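Local coordinates for protein dienelactone hydrolase (PDB 2O2G) that probably hydrolyses its substrate as a dienelactone-hydrolase-like enzyme of the alpha/beta-hydrolase fold, at residues V192-A197 with T208-L213; P157-P162 with E183-S188. All blocks are in the same frame, centred on the assembly; numbering follows the deposited sequence.

Contact 1 of 2, residues V192-A197 with T208-L213; sequences VIIPRA and TAVAQL
The backbone N of Leu213 donates to Ala209 O at 2.9 Å, a helical bond that joins two residues facing Val192 and Ile194 on the strand. The helix, 206-221, covers the edge strand 189-194 of an alpha/beta-hydrolase sheet. The short segments run nearly antiparallel, at 154° with their axes 9.8 Å apart. The contact itself is apolar. Ile194 carries most of it. Its CG1 lies anti to the carbonyl carbon, and the extended chi2 of 169° then brings CD1 against the helix. There CD1 meets three residues. Ala209 CB lies 3.8 Å from Ile194 CD1. Leu213 CD1 is 4.0 Å from the same methyl, and the isoleucine and leucine side chains lie alongside each other, pointing opposite ways. Val210 crosses Ile194 at about a right angle. Phe201, from the intervening loop, touches both Ile194 and Val210. On the sheet side, Val192 and Ile194 also rest on Ile166 of the neighbouring strand 163-168. Two residues earlier in the strand, Val192 CG1 reaches Leu213 CD1 at 4.2 Å. Leu213 CD1 thus bridges both strand residues. The tightest pair is Ile194 CD1 with Val210 CG2, at 3.3 Å, closer than usual for two methyls.

Contact 2 of 2, residues P157-P162 with E183-S188; sequences PHVKAP and EQLQTS
Thr187 lies against the run from Val159 to Pro162, where two loops lead into adjacent parallel strands. These strands, 163-168 and 189-194, are joined through helix 172-184 in a beta-alpha-beta crossover. Thr187 CB packs on Val159 O at 3.7 Å. OG1 lies anti to the backbone N (chi1 -176°) and donates to Lys160 O at 3.0 Å. The hydroxyl sits above the carbonyl plane, 72° out of it. The other branch, CG2, touches Ala161 O at 3.4 Å. An alanine here would lack OG1 and CG2, and would probably leave Lys160 O without this hydrogen bond and open a gap beside Ala161 O. A water extends the polar link. It donates to Val159 O and accepts from Gln186 N, each at 2.7 Å. Gln186 bends back at chi2, and its NE2 donates to Gln184 O at 3.2 Å, while its CG lies against Pro157 O. Val159 CB also packs on Leu185 CD2 at 4.1 Å. Pro162 CA makes a CA-H...O contact with Ser188 O at 3.3 Å. The hydrogen-bonded links between the loops thus end on two main-chain carbonyls: the threonine hydroxyl reaches Lys160 O directly, and the water relays Gln186 N to Val159 O.

In the fold
The centres of the two contacts lie 22 Å apart, and each is about 16 Å from the centre of the chain. Along the chain they come in series: both segments of contact 2 precede those of contact 1. Ser188 ends one segment of contact 2, and strand 189-194 leads on to contact 1. Contact 2 thus sits at the entry to strands 163-168 and 189-194, and contact 1 involves the far end of the latter and helix 206-221. They lie at opposite ends of strand 189-194, an outermost strand of the mixed sheet within the chain. Contact 1 brackets the loop between this strand and helix 206-221, where alpha/beta hydrolases usually carry their catalytic histidine; the same is probable here.

Contact 1 of 2, residues V192-A197 with T208-L213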
loop_
_atom_site.group_PDB
_atom_site.type_symbol
_atom_site.label_atom_id
_atom_site.label_comp_id
_atom_site.label_asym_id
_atom_site.label_seq_id
_atom_site.Cartn_x
_atom_site.Cartn_y
_atom_site.Cartn_z
ATOM N N VAL A 192 -15.667 0.528 -2.038
ATOM C CA VAL A 192 -16.485 0.446 -0.863
ATOM C C VAL A 192 -16.283 1.680 -0.022
ATOM O O VAL A 192 -15.165 2.195 0.102
ATOM C CB VAL A 192 -16.249 -0.881 -0.059
ATOM C CG1 VAL A 192 -14.844 -0.971 0.471
ATOM C CG2 VAL A 192 -17.273 -1.006 1.074
ATOM N N ILE A 193 -17.376 2.113 0.596
ATOM C CA ILE A 193 -17.432 3.322 1.384
ATOM C C ILE A 193 -17.687 2.996 2.854
ATOM O O ILE A 193 -18.631 2.260 3.201
ATOM C CB ILE A 193 -18.569 4.230 0.864
ATOM C CG1 ILE A 193 -18.393 4.501 -0.650
ATOM C CG2 ILE A 193 -18.594 5.509 1.619
ATOM C CD1 ILE A 193 -19.430 5.428 -1.213
ATOM N N ILE A 194 -16.875 3.580 3.730
ATOM C CA ILE A 194 -17.087 3.369 5.170
ATOM C C ILE A 194 -17.921 4.559 5.623
ATOM O O ILE A 194 -17.485 5.718 5.516
ATOM C CB ILE A 194 -15.784 3.184 5.942
ATOM C CG1 ILE A 194 -15.084 1.896 5.452
ATOM C CG2 ILE A 194 -16.053 3.131 7.432
ATOM C CD1 ILE A 194 -13.689 1.740 5.949
ATOM N N PRO A 195 -19.156 4.286 6.061
ATOM C CA PRO A 195 -20.014 5.419 6.378
ATOM C C PRO A 195 -19.501 6.299 7.502
ATOM O O PRO A 195 -18.929 5.802 8.462
ATOM C CB PRO A 195 -21.328 4.771 6.787
ATOM C CG PRO A 195 -20.998 3.360 7.133
ATOM C CD PRO A 195 -19.852 3.001 6.271
ATOM N N ARG A 196 -19.693 7.604 7.337
ATOM C CA ARG A 196 -19.345 8.587 8.361
ATOM C C ARG A 196 -17.909 8.491 8.854
ATOM O O ARG A 196 -17.653 8.591 10.042
ATOM C CB ARG A 196 -20.308 8.464 9.543
ATOM C CG ARG A 196 -21.777 8.619 9.175
ATOM C CD ARG A 196 -22.679 8.518 10.395
ATOM N NE ARG A 196 -22.427 7.296 11.170
ATOM C CZ ARG A 196 -22.771 6.049 10.815
ATOM N NH1 ARG A 196 -23.360 5.779 9.653
ATOM N NH2 ARG A 196 -22.491 5.036 11.628
ATOM N N ALA A 197 -16.986 8.246 7.927
ATOM C CA ALA A 197 -15.562 8.242 8.198
ATOM C C ALA A 197 -14.981 9.393 7.371
ATOM O O ALA A 197 -15.421 9.619 6.237
ATOM C CB ALA A 197 -14.935 6.925 7.774
ATOM N N THR A 208 -10.578 0.168 11.866
ATOM C CA THR A 208 -10.770 -1.256 12.011
ATOM C C THR A 208 -11.454 -1.829 10.751
ATOM O O THR A 208 -11.027 -2.854 10.235
ATOM C CB THR A 208 -11.548 -1.562 13.276
ATOM O OG1 THR A 208 -10.743 -1.150 14.391
ATOM C CG2 THR A 208 -11.862 -3.050 13.385
ATOM N N ALA A 209 -12.508 -1.162 10.276
ATOM C CA ALA A 209 -13.201 -1.573 9.063
ATOM C C ALA A 209 -12.261 -1.591 7.872
ATOM O O ALA A 209 -12.324 -2.469 7.041
ATOM C CB ALA A 209 -14.393 -0.647 8.781
ATOM N N VAL A 210 -11.424 -0.582 7.751
ATOM C CA VAL A 210 -10.452 -0.576 6.677
ATOM C C VAL A 210 -9.583 -1.840 6.740
ATOM O O VAL A 210 -9.366 -2.505 5.724
ATOM C CB VAL A 210 -9.576 0.686 6.702
ATOM C CG1 VAL A 210 -8.411 0.555 5.723
ATOM C CG2 VAL A 210 -10.417 1.886 6.370
ATOM N N ALA A 211 -9.072 -2.158 7.918
ATOM C CA ALA A 211 -8.226 -3.341 8.088
ATOM C C ALA A 211 -8.968 -4.643 7.805
ATOM O O ALA A 211 -8.408 -5.589 7.175
ATOM C CB ALA A 211 -7.709 -3.372 9.445
ATOM N N GLN A 212 -10.215 -4.704 8.274
ATOM C CA GLN A 212 -10.998 -5.897 8.066
ATOM C C GLN A 212 -11.225 -6.102 6.541
ATOM O O GLN A 212 -11.051 -7.192 6.022
ATOM C CB GLN A 212 -12.321 -5.855 8.840
ATOM C CG GLN A 212 -12.245 -5.958 10.411
ATOM C CD GLN A 212 -13.606 -5.666 11.088
ATOM O OE1 GLN A 212 -14.291 -4.687 10.747
ATOM N NE2 GLN A 212 -13.973 -6.485 12.070
ATOM N N LEU A 213 -11.634 -5.057 5.847
ATOM C CA LEU A 213 -11.854 -5.118 4.395
ATOM C C LEU A 213 -10.602 -5.459 3.626
ATOM O O LEU A 213 -10.659 -6.216 2.650
ATOM C CB LEU A 213 -12.405 -3.770 3.896
ATOM C CG LEU A 213 -13.813 -3.456 4.425
ATOM C CD1 LEU A 213 -14.111 -1.963 4.435
ATOM C CD2 LEU A 213 -14.828 -4.232 3.618
#

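Contact 2 of 2, residues P157-P162 with E183-S188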
loop_
_atom_site.group_PDB
_atom_site.type_symbol
_atom_site.label_atom_id
_atom_site.label_comp_id
_atom_site.label_asym_id
_atom_site.label_seq_id
_atom_site.Cartn_x
_atom_site.Cartn_y
_atom_site.Cartn_z
ATOM N N PRO A 157 -5.902 1.834 -16.533
ATOM C CA PRO A 157 -6.331 0.710 -17.397
ATOM C C PRO A 157 -5.302 -0.429 -17.619
ATOM O O PRO A 157 -5.676 -1.470 -18.188
ATOM C CB PRO A 157 -6.686 1.394 -18.724
ATOM C CG PRO A 157 -5.925 2.667 -18.725
ATOM C CD PRO A 157 -5.792 3.097 -17.294
ATOM N N HIS A 158 -4.050 -0.252 -17.168
ATOM C CA HIS A 158 -3.041 -1.280 -17.308
ATOM C C HIS A 158 -2.903 -2.122 -16.062
ATOM O O HIS A 158 -2.263 -3.175 -16.104
ATOM C CB HIS A 158 -1.700 -0.657 -17.692
ATOM C CG HIS A 158 -1.711 -0.061 -19.064
ATOM N ND1 HIS A 158 -1.740 1.298 -19.285
ATOM C CD2 HIS A 158 -1.797 -0.644 -20.284
ATOM C CE1 HIS A 158 -1.783 1.531 -20.588
ATOM N NE2 HIS A 158 -1.823 0.368 -21.219
ATOM N N VAL A 159 -3.485 -1.665 -14.964
ATOM C CA VAL A 159 -3.422 -2.413 -13.701
ATOM C C VAL A 159 -4.116 -3.759 -13.914
ATOM O O VAL A 159 -5.257 -3.812 -14.416
ATOM C CB VAL A 159 -4.056 -1.630 -12.574
ATOM C CG1 VAL A 159 -4.216 -2.506 -11.269
ATOM C CG2 VAL A 159 -3.248 -0.403 -12.280
ATOM N N LYS A 160 -3.395 -4.830 -13.598
ATOM C CA LYS A 160 -3.913 -6.204 -13.724
ATOM C C LYS A 160 -4.255 -6.812 -12.367
ATOM O O LYS A 160 -4.934 -7.827 -12.301
ATOM C CB LYS A 160 -2.891 -7.096 -14.459
ATOM C CG LYS A 160 -2.554 -6.657 -15.900
ATOM C CD LYS A 160 -3.714 -6.866 -16.861
ATOM C CE LYS A 160 -3.339 -6.629 -18.336
ATOM N NZ LYS A 160 -3.059 -5.210 -18.701
ATOM N N ALA A 161 -3.768 -6.194 -11.295
ATOM C CA ALA A 161 -3.986 -6.655 -9.928
ATOM C C ALA A 161 -5.384 -6.294 -9.448
ATOM O O ALA A 161 -5.778 -5.116 -9.542
ATOM C CB ALA A 161 -2.964 -6.021 -9.008
ATOM N N PRO A 162 -6.179 -7.297 -8.992
ATOM C CA PRO A 162 -7.508 -6.965 -8.418
ATOM C C PRO A 162 -7.396 -5.866 -7.345
ATOM O O PRO A 162 -6.687 -6.018 -6.332
ATOM C CB PRO A 162 -7.994 -8.306 -7.861
ATOM C CG PRO A 162 -7.340 -9.320 -8.813
ATOM C CD PRO A 162 -5.959 -8.759 -9.056
ATOM N N GLU A 183 -14.039 3.188 -12.903
ATOM C CA GLU A 183 -14.444 2.997 -14.289
ATOM C C GLU A 183 -13.259 2.812 -15.238
ATOM O O GLU A 183 -13.401 2.166 -16.283
ATOM C CB GLU A 183 -15.289 4.187 -14.773
ATOM C CG GLU A 183 -16.615 4.371 -14.036
ATOM C CD GLU A 183 -17.520 3.130 -14.077
ATOM O OE1 GLU A 183 -18.182 2.913 -15.119
ATOM O OE2 GLU A 183 -17.588 2.391 -13.051
ATOM N N GLN A 184 -12.108 3.381 -14.888
ATOM C CA GLN A 184 -10.922 3.286 -15.717
ATOM C C GLN A 184 -10.213 1.935 -15.516
ATOM O O GLN A 184 -9.488 1.474 -16.412
ATOM C CB GLN A 184 -9.991 4.471 -15.431
ATOM C CG GLN A 184 -10.664 5.858 -15.561
ATOM C CD GLN A 184 -9.763 7.021 -15.161
ATOM O OE1 GLN A 184 -8.682 7.226 -15.734
ATOM N NE2 GLN A 184 -10.206 7.797 -14.172
ATOM N N LEU A 185 -10.414 1.308 -14.349
ATOM C CA LEU A 185 -9.845 -0.007 -14.084
ATOM C C LEU A 185 -10.542 -1.037 -14.990
ATOM O O LEU A 185 -11.751 -0.941 -15.240
ATOM C CB LEU A 185 -9.980 -0.402 -12.600
ATOM C CG LEU A 185 -9.191 0.457 -11.615
ATOM C CD1 LEU A 185 -9.624 0.244 -10.167
ATOM C CD2 LEU A 185 -7.703 0.187 -11.801
ATOM N N GLN A 186 -9.759 -1.983 -15.513
ATOM C CA GLN A 186 -10.250 -3.049 -16.379
ATOM C C GLN A 186 -10.124 -4.428 -15.735
ATOM O O GLN A 186 -10.451 -5.425 -16.360
ATOM C CB GLN A 186 -9.462 -3.039 -17.708
ATOM C CG GLN A 186 -9.528 -1.708 -18.432
ATOM C CD GLN A 186 -10.939 -1.333 -18.785
ATOM O OE1 GLN A 186 -11.616 -2.063 -19.507
ATOM N NE2 GLN A 186 -11.396 -0.186 -18.291
ATOM N N THR A 187 -9.672 -4.483 -14.489
ATOM C CA THR A 187 -9.465 -5.737 -13.780
ATOM C C THR A 187 -10.609 -5.946 -12.793
ATOM O O THR A 187 -11.527 -5.120 -12.733
ATOM C CB THR A 187 -8.109 -5.688 -13.022
ATOM O OG1 THR A 187 -7.845 -6.952 -12.384
ATOM C CG2 THR A 187 -8.093 -4.551 -11.978
ATOM N N SER A 188 -10.572 -7.047 -12.035
ATOM C CA SER A 188 -11.558 -7.294 -10.979
ATOM C C SER A 188 -11.391 -6.124 -10.027
ATOM O O SER A 188 -10.261 -5.734 -9.675
ATOM C CB SER A 188 -11.329 -8.618 -10.221
ATOM O OG SER A 188 -11.579 -9.733 -11.054
HETATM O O HOH W 1 -7.065 -2.008 -15.221
#